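Local coordinates for transcriptional regulator AefR (Pseudomonas syringae pv. tomato, PDB 3CDL), which probably binds regulatory DNA as a TetR-family transcription factor, pairing a helix-turn-helix region with an AefR-like C-terminal domain, at residues P78-S81 with L82-L86; T133-A136 with W137-A141. All coordinates share one frame; numbering follows the deposited sequence.

Contact 1 (P78-S81 with L82-L86); sequences PLVS and LREQL
Ser81 OG takes the backbone N-H of Glu84 at 3.0 Å, with an N-H...O angle of 162°. With chi1 at 74° the hydroxyl sits between the serine's own N and carbonyl carbon, facing the first turn of the helix, where OG also lies 3.2 Å from Glu84 CB. This bond caps helix 82-97, with Ser81 as its N-cap, in the all-helical C-terminal portion of this TetR-family protein. The serine carbonyl opens the regular helix bonding: Gln85 N donates to Ser81 O at 3.1 Å, almost straight at 173°, and Gln85 NE2 adds a weak bond to the same oxygen. Val80 stands just before the cap. Its CG2 meets the Glu84 carboxylate, with OE1 3.4 Å away, the two side chains crossing at about a right angle, while its CG1 lies 3.7 Å from Gln85 NE2. Gln85 NE2 comes within 2.7 Å of Val80 O, a carbonyl that also accepts a hydrogen bond from Arg146 NH1. At the other end of the amide, Gln85 OE1 accepts from Arg77 N, which helps fix how the amide is turned, and also faces Trp137 of helix 133-143. Leu82 and Leu86 reach helix 181-199 through Leu196.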
loop_
_atom_site.group_PDB
_atom_site.type_symbol
_atom_site.label_atom_id
_atom_site.label_comp_id
_atom_site.label_asym_id
_atom_site.label_seq_id
_atom_site.Cartn_x
_atom_site.Cartn_y
_atom_site.Cartn_z
ATOM N N PRO B 78 -3.696 -30.386 13.515
ATOM C CA PRO B 78 -3.502 -30.943 14.836
ATOM C C PRO B 78 -2.135 -30.585 15.401
ATOM O O PRO B 78 -2.015 -29.594 16.115
ATOM C CB PRO B 78 -3.602 -32.459 14.573
ATOM C CG PRO B 78 -4.176 -32.597 13.110
ATOM C CD PRO B 78 -4.636 -31.222 12.755
ATOM N N LEU B 79 -1.124 -31.390 15.086
ATOM C CA LEU B 79 0.261 -31.034 15.365
ATOM C C LEU B 79 1.198 -31.601 14.297
ATOM O O LEU B 79 1.830 -32.645 14.464
ATOM C CB LEU B 79 0.706 -31.400 16.794
ATOM C CG LEU B 79 1.642 -30.403 17.517
ATOM C CD1 LEU B 79 1.517 -30.504 19.057
ATOM C CD2 LEU B 79 3.127 -30.480 17.065
ATOM N N VAL B 80 1.180 -30.922 13.156
ATOM C CA VAL B 80 2.357 -30.722 12.333
ATOM C C VAL B 80 2.852 -29.375 12.855
ATOM O O VAL B 80 2.054 -28.596 13.399
ATOM C CB VAL B 80 2.004 -30.695 10.815
ATOM C CG1 VAL B 80 0.618 -30.111 10.579
ATOM C CG2 VAL B 80 3.044 -29.932 10.016
ATOM N N SER B 81 4.152 -29.105 12.740
ATOM C CA SER B 81 4.713 -27.877 13.310
ATOM C C SER B 81 4.099 -26.653 12.664
ATOM O O SER B 81 3.882 -26.636 11.449
ATOM C CB SER B 81 6.238 -27.823 13.174
ATOM O OG SER B 81 6.618 -27.556 11.842
ATOM N N LEU B 82 3.807 -25.651 13.495
ATOM C CA LEU B 82 3.359 -24.332 13.045
ATOM C C LEU B 82 4.216 -23.818 11.893
ATOM O O LEU B 82 3.695 -23.367 10.876
ATOM C CB LEU B 82 3.420 -23.316 14.194
ATOM C CG LEU B 82 2.515 -23.492 15.408
ATOM C CD1 LEU B 82 2.727 -22.325 16.362
ATOM C CD2 LEU B 82 1.043 -23.606 15.004
ATOM N N ARG B 83 5.530 -23.901 12.078
ATOM C CA ARG B 83 6.492 -23.522 11.065
ATOM C C ARG B 83 6.152 -24.156 9.711
ATOM O O ARG B 83 5.866 -23.447 8.741
ATOM C CB ARG B 83 7.896 -23.928 11.527
ATOM C CG ARG B 83 8.992 -23.498 10.594
ATOM C CD ARG B 83 10.336 -23.568 11.264
ATOM N NE ARG B 83 11.248 -22.647 10.593
ATOM C CZ ARG B 83 11.594 -21.447 11.054
ATOM N NH1 ARG B 83 12.423 -20.708 10.336
ATOM N NH2 ARG B 83 11.135 -20.991 12.220
ATOM N N GLU B 84 6.149 -25.488 9.664
ATOM C CA GLU B 84 5.937 -26.222 8.418
ATOM C C GLU B 84 4.664 -25.772 7.710
ATOM O O GLU B 84 4.702 -25.396 6.538
ATOM C CB GLU B 84 5.890 -27.728 8.681
ATOM C CG GLU B 84 6.133 -28.563 7.447
ATOM C CD GLU B 84 5.475 -29.923 7.528
ATOM O OE1 GLU B 84 5.897 -30.757 8.374
ATOM O OE2 GLU B 84 4.526 -30.157 6.742
ATOM N N GLN B 85 3.546 -25.805 8.436
ATOM C CA GLN B 85 2.255 -25.387 7.894
ATOM C C GLN B 85 2.165 -23.894 7.583
ATOM O O GLN B 85 1.578 -23.524 6.585
ATOM C CB GLN B 85 1.084 -25.848 8.783
ATOM C CG GLN B 85 1.073 -25.364 10.240
ATOM C CD GLN B 85 0.037 -26.106 11.095
ATOM O OE1 GLN B 85 -1.157 -26.094 10.794
ATOM N NE2 GLN B 85 0.493 -26.753 12.160
ATOM N N LEU B 86 2.755 -23.038 8.411
ATOM C CA LEU B 86 2.732 -21.602 8.124
ATOM C C LEU B 86 3.646 -21.243 6.946
ATOM O O LEU B 86 3.353 -20.336 6.183
ATOM C CB LEU B 86 3.038 -20.753 9.382
ATOM C CG LEU B 86 3.054 -19.213 9.266
ATOM C CD1 LEU B 86 1.856 -18.635 8.505
ATOM C CD2 LEU B 86 3.192 -18.554 10.631
#

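Contact 2 (T133-A136 with W137-A141); sequences TFSA and WIRAA
Phe134 and Trp137, three residues apart on one helix, send their rings away from the local backbone rather than against each other. The phenyl ring of Phe134 stacks with His160 and touches Met159 on helix 152-167, and it also meets Leu89, Leu90 and Lys93 of helix 82-97. The indole of Trp137, its CG anti to the backbone N (chi1 -172°), is swung by that torsion off its own helix toward helix 82-97, where it packs. The guanidinium of Arg139 is the third flat group: Ser135 OG lies obliquely to it, 3.6 Å from NH1, a loose polar approach, and the bend of the arginine chain at chi3 (22°) brings NH1 back over the preceding turn. Both residues touch Pro152. Ile138 lies against the backbone of the turn before it, with CG1 and CD1 each 3.3 Å from Phe134 O. That oxygen accepts Ile138 N at 3.0 Å, and Arg139 N reaches Ser135 O at 3.1 Å with an N-H...O angle of 179°. Trp137 N to Thr133 O and Ala140 N to Ala136 O complete four successive i to i+4 bonds. Such regular bonding, with buried Phe134, Trp137 and Ile138 set against exposed Thr133, Ala136 and Arg139, is that of an amphipathic alpha-helix in the all-helical C-terminal domain of a TetR-family regulator.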
loop_
_atom_site.group_PDB
_atom_site.type_symbol
_atom_site.label_atom_id
_atom_site.label_comp_id
_atom_site.label_asym_id
_atom_site.label_seq_id
_atom_site.Cartn_x
_atom_site.Cartn_y
_atom_site.Cartn_z
ATOM N N THR B 133 -8.189 -16.171 5.177
ATOM C CA THR B 133 -7.385 -17.394 5.426
ATOM C C THR B 133 -6.422 -17.344 6.606
ATOM O O THR B 133 -6.478 -18.219 7.483
ATOM C CB THR B 133 -6.551 -17.819 4.191
ATOM O OG1 THR B 133 -7.228 -17.438 2.993
ATOM C CG2 THR B 133 -6.320 -19.339 4.194
ATOM N N PHE B 134 -5.525 -16.353 6.593
ATOM C CA PHE B 134 -4.483 -16.194 7.618
ATOM C C PHE B 134 -5.147 -16.033 8.983
ATOM O O PHE B 134 -4.719 -16.637 9.972
ATOM C CB PHE B 134 -3.557 -14.998 7.296
ATOM C CG PHE B 134 -2.624 -15.227 6.105
ATOM C CD1 PHE B 134 -1.573 -14.345 5.853
ATOM C CD2 PHE B 134 -2.782 -16.332 5.251
ATOM C CE1 PHE B 134 -0.709 -14.542 4.769
ATOM C CE2 PHE B 134 -1.917 -16.539 4.163
ATOM C CZ PHE B 134 -0.879 -15.650 3.929
ATOM N N SER B 135 -6.223 -15.251 9.000
ATOM C CA SER B 135 -7.055 -15.046 10.164
ATOM C C SER B 135 -7.612 -16.357 10.710
ATOM O O SER B 135 -7.458 -16.664 11.887
ATOM C CB SER B 135 -8.192 -14.112 9.781
ATOM O OG SER B 135 -8.690 -13.448 10.917
ATOM N N ALA B 136 -8.255 -17.136 9.849
ATOM C CA ALA B 136 -8.906 -18.368 10.269
ATOM C C ALA B 136 -7.917 -19.288 10.988
ATOM O O ALA B 136 -8.232 -19.882 12.024
ATOM C CB ALA B 136 -9.526 -19.066 9.062
ATOM N N TRP B 137 -6.712 -19.371 10.435
ATOM C CA TRP B 137 -5.637 -20.198 10.957
ATOM C C TRP B 137 -5.155 -19.707 12.319
ATOM O O TRP B 137 -5.095 -20.492 13.269
ATOM C CB TRP B 137 -4.481 -20.198 9.957
ATOM C CG TRP B 137 -3.370 -21.161 10.255
ATOM C CD1 TRP B 137 -3.311 -22.494 9.917
ATOM C CD2 TRP B 137 -2.142 -20.863 10.924
ATOM N NE1 TRP B 137 -2.122 -23.035 10.347
ATOM C CE2 TRP B 137 -1.385 -22.052 10.960
ATOM C CE3 TRP B 137 -1.608 -19.701 11.495
ATOM C CZ2 TRP B 137 -0.129 -22.114 11.556
ATOM C CZ3 TRP B 137 -0.355 -19.763 12.079
ATOM C CH2 TRP B 137 0.368 -20.962 12.109
ATOM N N ILE B 138 -4.817 -18.414 12.405
ATOM C CA ILE B 138 -4.348 -17.806 13.656
ATOM C C ILE B 138 -5.307 -18.098 14.813
ATOM O O ILE B 138 -4.869 -18.497 15.889
ATOM C CB ILE B 138 -4.064 -16.264 13.502
ATOM C CG1 ILE B 138 -2.831 -16.022 12.628
ATOM C CG2 ILE B 138 -3.856 -15.590 14.853
ATOM C CD1 ILE B 138 -2.866 -14.715 11.826
ATOM N N ARG B 139 -6.605 -17.899 14.575
ATOM C CA ARG B 139 -7.670 -18.233 15.525
ATOM C C ARG B 139 -7.648 -19.717 15.909
ATOM O O ARG B 139 -7.755 -20.049 17.089
ATOM C CB ARG B 139 -9.037 -17.836 14.945
ATOM C CG ARG B 139 -10.263 -18.222 15.789
ATOM C CD ARG B 139 -11.525 -17.390 15.461
ATOM N NE ARG B 139 -11.479 -16.800 14.127
ATOM C CZ ARG B 139 -11.464 -15.491 13.880
ATOM N NH1 ARG B 139 -11.384 -15.055 12.620
ATOM N NH2 ARG B 139 -11.534 -14.619 14.886
ATOM N N ALA B 140 -7.508 -20.607 14.925
ATOM C CA ALA B 140 -7.400 -22.042 15.212
ATOM C C ALA B 140 -6.145 -22.388 16.038
ATOM O O ALA B 140 -6.232 -23.098 17.052
ATOM C CB ALA B 140 -7.443 -22.845 13.928
ATOM N N ALA B 141 -4.993 -21.862 15.605
ATOM C CA ALA B 141 -3.709 -22.040 16.292
ATOM C C ALA B 141 -3.776 -21.559 17.743
ATOM O O ALA B 141 -3.209 -22.194 18.654
ATOM C CB ALA B 141 -2.606 -21.322 15.534
#

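From the N terminus, the chain passes through helix 53-64 and a partly unmodelled loop before contact 1 starts helix 82-97. Contact 2 follows in series on helix 133-143, after helices 100-114 and 117-125. Each contact joins consecutive residues, so neither closes a long loop, and the two neither nest nor cross. Their centres lie 12 Å apart, and the helices meet directly at Trp137: NE1 is 3.2 Å from Gln85 OE1, a probable hydrogen bond, while CH2 lies 3.8 Å from Leu86 CB and CZ2 3.9 Å from Leu82 CD2. The N-terminal end of helix 82-97 is thereby tied to helix 133-143 within the C-terminal domain.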